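Local coordinates for arabinan endo-1,5-alpha-l-arabinosidase A (Cellvibrio cellulosa, PDB 1GYH), which hydrolyses alpha-1,5-linked arabinofuranosyl bonds of linear arabinan, releasing almost exclusively arabinotriose during plant cell wall breakdown, at residues W141-K155 with Q167-V179. Sequence-based numbering, arbitrary orientation.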
loop_
_atom_site.group_PDB
_atom_site.type_symbol
_atom_site.label_atom_id
_atom_site.label_comp_id
_atom_site.label_asym_id
_atom_site.label_seq_id
_atom_site.Cartn_x
_atom_site.Cartn_y
_atom_site.Cartn_z
ATOM N N TRP A 141 -14.008 3.836 -1.944
ATOM C CA TRP A 141 -13.813 2.509 -1.344
ATOM C C TRP A 141 -12.416 2.368 -0.718
ATOM O O TRP A 141 -11.448 2.969 -1.180
ATOM C CB TRP A 141 -14.007 1.415 -2.412
ATOM C CG TRP A 141 -15.349 1.429 -3.173
ATOM C CD1 TRP A 141 -15.698 2.240 -4.241
ATOM C CD2 TRP A 141 -16.484 0.587 -2.937
ATOM N NE1 TRP A 141 -16.977 1.962 -4.647
ATOM C CE2 TRP A 141 -17.475 0.936 -3.879
ATOM C CE3 TRP A 141 -16.761 -0.446 -2.020
ATOM C CZ2 TRP A 141 -18.721 0.309 -3.920
ATOM C CZ3 TRP A 141 -17.978 -1.061 -2.059
ATOM C CH2 TRP A 141 -18.961 -0.689 -3.007
ATOM N N MET A 142 -12.315 1.542 0.330
ATOM C CA MET A 142 -11.014 1.089 0.831
ATOM C C MET A 142 -10.826 -0.384 0.565
ATOM O O MET A 142 -11.715 -1.206 0.878
ATOM C CB MET A 142 -10.902 1.372 2.357
ATOM C CG MET A 142 -9.582 0.860 2.959
ATOM S SD MET A 142 -9.396 1.108 4.761
ATOM C CE MET A 142 -9.245 2.901 4.834
ATOM N N SER A 143 -9.692 -0.738 -0.035
ATOM C CA SER A 143 -9.210 -2.099 -0.037
ATOM C C SER A 143 -8.125 -2.231 1.038
ATOM O O SER A 143 -7.429 -1.286 1.348
ATOM C CB SER A 143 -8.665 -2.529 -1.418
ATOM O OG SER A 143 -7.492 -1.808 -1.802
ATOM N N PHE A 144 -7.971 -3.416 1.584
ATOM C CA PHE A 144 -6.924 -3.657 2.579
ATOM C C PHE A 144 -6.727 -5.154 2.775
ATOM O O PHE A 144 -7.511 -5.976 2.274
ATOM C CB PHE A 144 -7.301 -3.008 3.939
ATOM C CG PHE A 144 -8.367 -3.792 4.709
ATOM C CD1 PHE A 144 -9.720 -3.597 4.438
ATOM C CD2 PHE A 144 -8.007 -4.727 5.687
ATOM C CE1 PHE A 144 -10.690 -4.306 5.109
ATOM C CE2 PHE A 144 -8.989 -5.456 6.372
ATOM C CZ PHE A 144 -10.314 -5.252 6.099
ATOM N N GLY A 145 -5.679 -5.517 3.503
ATOM C CA GLY A 145 -5.568 -6.881 3.992
ATOM C C GLY A 145 -4.191 -7.509 3.893
ATOM O O GLY A 145 -3.292 -6.996 3.196
ATOM N N SER A 146 -4.021 -8.606 4.630
ATOM C CA SER A 146 -2.738 -9.350 4.698
ATOM C C SER A 146 -2.969 -10.673 5.394
ATOM O O SER A 146 -3.443 -10.684 6.533
ATOM C CB SER A 146 -1.711 -8.539 5.510
ATOM O OG SER A 146 -0.470 -9.246 5.674
ATOM N N PHE A 147 -2.699 -11.777 4.702
ATOM C CA PHE A 147 -2.838 -13.125 5.240
ATOM C C PHE A 147 -4.287 -13.401 5.723
ATOM O O PHE A 147 -5.254 -12.825 5.218
ATOM C CB PHE A 147 -1.704 -13.402 6.304
ATOM C CG PHE A 147 -0.292 -13.566 5.719
ATOM C CD1 PHE A 147 0.405 -12.492 5.165
ATOM C CD2 PHE A 147 0.347 -14.778 5.757
ATOM C CE1 PHE A 147 1.667 -12.649 4.648
ATOM C CE2 PHE A 147 1.661 -14.945 5.226
ATOM C CZ PHE A 147 2.313 -13.899 4.699
ATOM N N TRP A 148 -4.463 -14.298 6.696
ATOM C CA TRP A 148 -5.808 -14.716 7.098
ATOM C C TRP A 148 -6.678 -15.024 5.853
ATOM O O TRP A 148 -6.224 -15.780 4.977
ATOM C CB TRP A 148 -6.397 -13.678 8.083
ATOM C CG TRP A 148 -5.772 -13.832 9.500
ATOM C CD1 TRP A 148 -6.285 -14.567 10.572
ATOM C CD2 TRP A 148 -4.520 -13.299 9.954
ATOM N NE1 TRP A 148 -5.434 -14.475 11.649
ATOM C CE2 TRP A 148 -4.339 -13.718 11.305
ATOM C CE3 TRP A 148 -3.528 -12.500 9.369
ATOM C CZ2 TRP A 148 -3.212 -13.364 12.058
ATOM C CZ3 TRP A 148 -2.392 -12.147 10.125
ATOM C CH2 TRP A 148 -2.254 -12.586 11.465
ATOM N N GLY A 149 -7.901 -14.508 5.803
ATOM C CA GLY A 149 -8.863 -14.773 4.724
ATOM C C GLY A 149 -8.771 -13.804 3.527
ATOM O O GLY A 149 -9.726 -13.687 2.722
ATOM N N GLY A 150 -7.638 -13.119 3.421
ATOM C CA GLY A 150 -7.255 -12.327 2.262
ATOM C C GLY A 150 -7.631 -10.843 2.227
ATOM O O GLY A 150 -7.693 -10.159 3.253
ATOM N N LEU A 151 -7.925 -10.366 1.005
ATOM C CA LEU A 151 -8.047 -8.942 0.731
ATOM C C LEU A 151 -9.509 -8.562 0.558
ATOM O O LEU A 151 -10.277 -9.271 -0.081
ATOM C CB LEU A 151 -7.207 -8.559 -0.486
ATOM C CG LEU A 151 -5.808 -9.130 -0.591
ATOM C CD1 LEU A 151 -5.041 -8.565 -1.790
ATOM C CD2 LEU A 151 -4.996 -8.871 0.738
ATOM N N LYS A 152 -9.883 -7.443 1.161
ATOM C CA LYS A 152 -11.257 -6.989 1.226
ATOM C C LYS A 152 -11.416 -5.561 0.712
ATOM O O LYS A 152 -10.469 -4.776 0.684
ATOM C CB LYS A 152 -11.795 -6.985 2.676
ATOM C CG LYS A 152 -11.725 -8.311 3.471
ATOM C CD LYS A 152 -12.771 -9.270 3.066
ATOM C CE LYS A 152 -12.884 -10.509 4.016
ATOM N NZ LYS A 152 -13.812 -11.504 3.397
ATOM N N LEU A 153 -12.644 -5.243 0.332
ATOM C CA LEU A 153 -13.032 -3.935 -0.158
ATOM C C LEU A 153 -14.306 -3.512 0.511
ATOM O O LEU A 153 -15.255 -4.272 0.530
ATOM C CB LEU A 153 -13.273 -4.007 -1.690
ATOM C CG LEU A 153 -13.572 -2.692 -2.391
ATOM C CD1 LEU A 153 -12.273 -1.927 -2.671
ATOM C CD2 LEU A 153 -14.433 -2.884 -3.709
ATOM N N PHE A 154 -14.383 -2.304 1.056
ATOM C CA PHE A 154 -15.632 -1.845 1.636
ATOM C C PHE A 154 -15.886 -0.402 1.321
ATOM O O PHE A 154 -14.961 0.358 1.079
ATOM C CB PHE A 154 -15.752 -2.083 3.184
ATOM C CG PHE A 154 -14.816 -1.249 4.016
ATOM C CD1 PHE A 154 -13.530 -1.704 4.284
ATOM C CD2 PHE A 154 -15.212 -0.031 4.547
ATOM C CE1 PHE A 154 -12.641 -0.950 4.998
ATOM C CE2 PHE A 154 -14.300 0.741 5.316
ATOM C CZ PHE A 154 -13.018 0.265 5.529
ATOM N N LYS A 155 -17.160 -0.039 1.337
ATOM C CA LYS A 155 -17.554 1.338 1.030
ATOM C C LYS A 155 -17.343 2.327 2.200
ATOM O O LYS A 155 -17.725 2.056 3.366
ATOM C CB LYS A 155 -18.987 1.364 0.528
ATOM C CG LYS A 155 -19.392 2.706 -0.122
ATOM C CD LYS A 155 -20.620 2.489 -1.062
ATOM C CE LYS A 155 -21.905 2.725 -0.426
ATOM N NZ LYS A 155 -23.080 2.415 -1.417
ATOM N N GLN A 167 -23.346 -1.145 5.976
ATOM C CA GLN A 167 -22.058 -1.520 5.413
ATOM C C GLN A 167 -22.191 -2.320 4.145
ATOM O O GLN A 167 -23.148 -3.061 3.986
ATOM C CB GLN A 167 -21.196 -2.282 6.475
ATOM C CG GLN A 167 -20.919 -1.399 7.709
ATOM C CD GLN A 167 -19.709 -1.782 8.575
ATOM O OE1 GLN A 167 -18.922 -2.660 8.226
ATOM N NE2 GLN A 167 -19.550 -1.063 9.713
ATOM N N GLU A 168 -21.224 -2.163 3.244
ATOM C CA GLU A 168 -21.100 -2.983 2.034
ATOM C C GLU A 168 -19.676 -3.435 1.812
ATOM O O GLU A 168 -18.758 -2.609 1.609
ATOM C CB GLU A 168 -21.567 -2.198 0.777
ATOM C CG GLU A 168 -21.731 -3.075 -0.469
ATOM C CD GLU A 168 -22.119 -2.311 -1.745
ATOM O OE1 GLU A 168 -22.783 -1.239 -1.622
ATOM O OE2 GLU A 168 -21.746 -2.809 -2.857
ATOM N N TRP A 169 -19.497 -4.758 1.796
ATOM C CA TRP A 169 -18.201 -5.388 1.689
ATOM C C TRP A 169 -18.139 -6.349 0.528
ATOM O O TRP A 169 -19.132 -6.967 0.194
ATOM C CB TRP A 169 -17.943 -6.232 2.973
ATOM C CG TRP A 169 -17.580 -5.372 4.179
ATOM C CD1 TRP A 169 -18.371 -4.434 4.774
ATOM C CD2 TRP A 169 -16.324 -5.349 4.902
ATOM N NE1 TRP A 169 -17.701 -3.857 5.824
ATOM C CE2 TRP A 169 -16.445 -4.383 5.913
ATOM C CE3 TRP A 169 -15.116 -6.041 4.786
ATOM C CZ2 TRP A 169 -15.406 -4.090 6.816
ATOM C CZ3 TRP A 169 -14.084 -5.768 5.710
ATOM C CH2 TRP A 169 -14.238 -4.804 6.691
ATOM N N HIS A 170 -16.939 -6.542 0.012
ATOM C CA HIS A 170 -16.627 -7.513 -1.022
ATOM C C HIS A 170 -15.240 -8.130 -0.835
ATOM O O HIS A 170 -14.230 -7.422 -0.617
ATOM C CB HIS A 170 -16.687 -6.859 -2.464
ATOM C CG HIS A 170 -17.997 -6.198 -2.760
ATOM N ND1 HIS A 170 -19.088 -6.893 -3.249
ATOM C CD2 HIS A 170 -18.416 -4.927 -2.567
ATOM C CE1 HIS A 170 -20.123 -6.077 -3.330
ATOM N NE2 HIS A 170 -19.734 -4.873 -2.950
ATOM N N SER A 171 -15.155 -9.445 -0.969
ATOM C CA SER A 171 -13.853 -10.091 -1.076
ATOM C C SER A 171 -13.295 -9.875 -2.495
ATOM O O SER A 171 -14.050 -9.985 -3.462
ATOM C CB SER A 171 -13.959 -11.591 -0.792
ATOM O OG SER A 171 -14.442 -11.821 0.543
ATOM N N ILE A 172 -12.015 -9.575 -2.618
ATOM C CA ILE A 172 -11.396 -9.302 -3.924
ATOM C C ILE A 172 -10.236 -10.232 -4.277
ATOM O O ILE A 172 -9.996 -10.487 -5.448
ATOM C CB ILE A 172 -11.035 -7.774 -4.103
ATOM C CG1 ILE A 172 -10.014 -7.271 -3.050
ATOM C CG2 ILE A 172 -12.344 -6.931 -4.128
ATOM C CD1 ILE A 172 -9.500 -5.810 -3.211
ATOM N N ALA A 173 -9.499 -10.766 -3.278
ATOM C CA ALA A 173 -8.462 -11.743 -3.558
ATOM C C ALA A 173 -8.233 -12.606 -2.321
ATOM O O ALA A 173 -8.297 -12.096 -1.220
ATOM C CB ALA A 173 -7.166 -11.095 -3.962
ATOM N N LYS A 174 -7.899 -13.870 -2.548
ATOM C CA LYS A 174 -7.753 -14.868 -1.467
ATOM C C LYS A 174 -6.822 -15.978 -1.906
ATOM O O LYS A 174 -6.743 -16.307 -3.111
ATOM C CB LYS A 174 -9.122 -15.511 -1.123
ATOM C CG LYS A 174 -10.239 -14.616 -0.592
ATOM C CD LYS A 174 -11.465 -15.507 -0.292
ATOM C CE LYS A 174 -12.814 -14.955 -0.605
ATOM N NZ LYS A 174 -13.900 -16.035 -0.496
ATOM N N LEU A 175 -6.113 -16.580 -0.939
ATOM C CA LEU A 175 -5.442 -17.852 -1.137
ATOM C C LEU A 175 -5.964 -18.876 -0.088
ATOM O O LEU A 175 -6.679 -18.499 0.841
ATOM C CB LEU A 175 -3.948 -17.702 -1.034
ATOM C CG LEU A 175 -3.278 -16.820 -2.098
ATOM C CD1 LEU A 175 -1.822 -16.486 -1.736
ATOM C CD2 LEU A 175 -3.333 -17.558 -3.428
ATOM N N GLU A 176 -5.633 -20.155 -0.286
ATOM C CA GLU A 176 -6.308 -21.255 0.427
ATOM C C GLU A 176 -6.064 -21.135 1.944
ATOM O O GLU A 176 -4.981 -20.755 2.359
ATOM C CB GLU A 176 -5.828 -22.615 -0.075
ATOM C CG GLU A 176 -6.538 -23.839 0.530
ATOM C CD GLU A 176 -8.031 -23.848 0.275
ATOM O OE1 GLU A 176 -8.438 -24.295 -0.827
ATOM O OE2 GLU A 176 -8.801 -23.406 1.167
ATOM N N ARG A 177 -7.108 -21.438 2.709
ATOM C CA ARG A 177 -7.098 -21.572 4.186
ATOM C C ARG A 177 -8.354 -22.291 4.646
ATOM O O ARG A 177 -9.487 -21.960 4.233
ATOM C CB ARG A 177 -7.047 -20.189 4.854
ATOM C CG ARG A 177 -6.986 -20.249 6.420
ATOM C CD ARG A 177 -7.544 -19.012 7.126
ATOM N NE ARG A 177 -7.427 -19.054 8.596
ATOM C CZ ARG A 177 -6.436 -18.502 9.315
ATOM N NH1 ARG A 177 -5.417 -17.879 8.742
ATOM N NH2 ARG A 177 -6.452 -18.607 10.636
ATOM N N SER A 178 -8.180 -23.285 5.497
ATOM C CA SER A 178 -9.287 -23.969 6.157
ATOM C C SER A 178 -9.658 -23.205 7.412
ATOM O O SER A 178 -8.757 -22.711 8.127
ATOM C CB SER A 178 -8.869 -25.395 6.553
ATOM O OG SER A 178 -9.778 -25.943 7.494
ATOM N N VAL A 179 -10.951 -23.087 7.694
ATOM C CA VAL A 179 -11.382 -22.401 8.923
ATOM C C VAL A 179 -11.073 -23.194 10.202
ATOM O O VAL A 179 -11.204 -22.649 11.289
ATOM C CB VAL A 179 -12.871 -22.024 8.942
ATOM C CG1 VAL A 179 -13.177 -21.116 7.711
ATOM C CG2 VAL A 179 -13.744 -23.220 9.028
HETATM O O HOH W 1 -6.852 -15.998 2.087
HETATM O O HOH W 2 -4.459 -17.674 5.915
HETATM O O HOH W 3 -19.519 0.099 4.283
HETATM O O HOH W 4 -23.909 0.360 -0.127
#
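Two waters converge on the carbonyl oxygen of Trp-148: one runs on to the backbone N of Leu-175, the other, 2.8 Å from Trp-148 O, to Arg-177 NH1, which also bonds the backbone O of Gln-185. The Arg-177 guanidinium lies alongside the indole of Trp-148, the planes only 16° apart. Beyond this water-bridged end the chains pair as antiparallel strands. Leu-151 N donates to Ala-173 O at 2.8 Å, and Leu-151 O receives Ile-172 N, whereas Lys-152 already pairs with Ser-171; this shift of one residue defines a beta bulge. On the Lys-152 face, the lysine bends at chi2 (-77°) and its NZ reaches Ser-171 OG at 2.9 Å. Farther along that face Phe-154 CB sits 3.6 Å from the centroid of the Trp-169 five-membered ring, almost on its normal, and the phenyl makes an offset stack with the six-membered ring (planes at 19°). Phe-144 meets the same indole rim to rim. Trp-169 NE1 is bonded to Gln-167 OE1, which would limit rotation of the indole. On the face that carries Leu-153 and His-170, His-170 NE2 donates to Glu-168 OE2 at 2.9 Å; the carboxylate oxygen uses its anti lone pair, lies in the imidazole plane and also sits at the edge of the Trp-141 ring. In this five-bladed propeller, 169-173 is the outermost strand of one four-stranded blade; Trp-169 packs on strand 110-118 of the preceding blade, Leu-151 and Ala-173 on Ile-191 of the next.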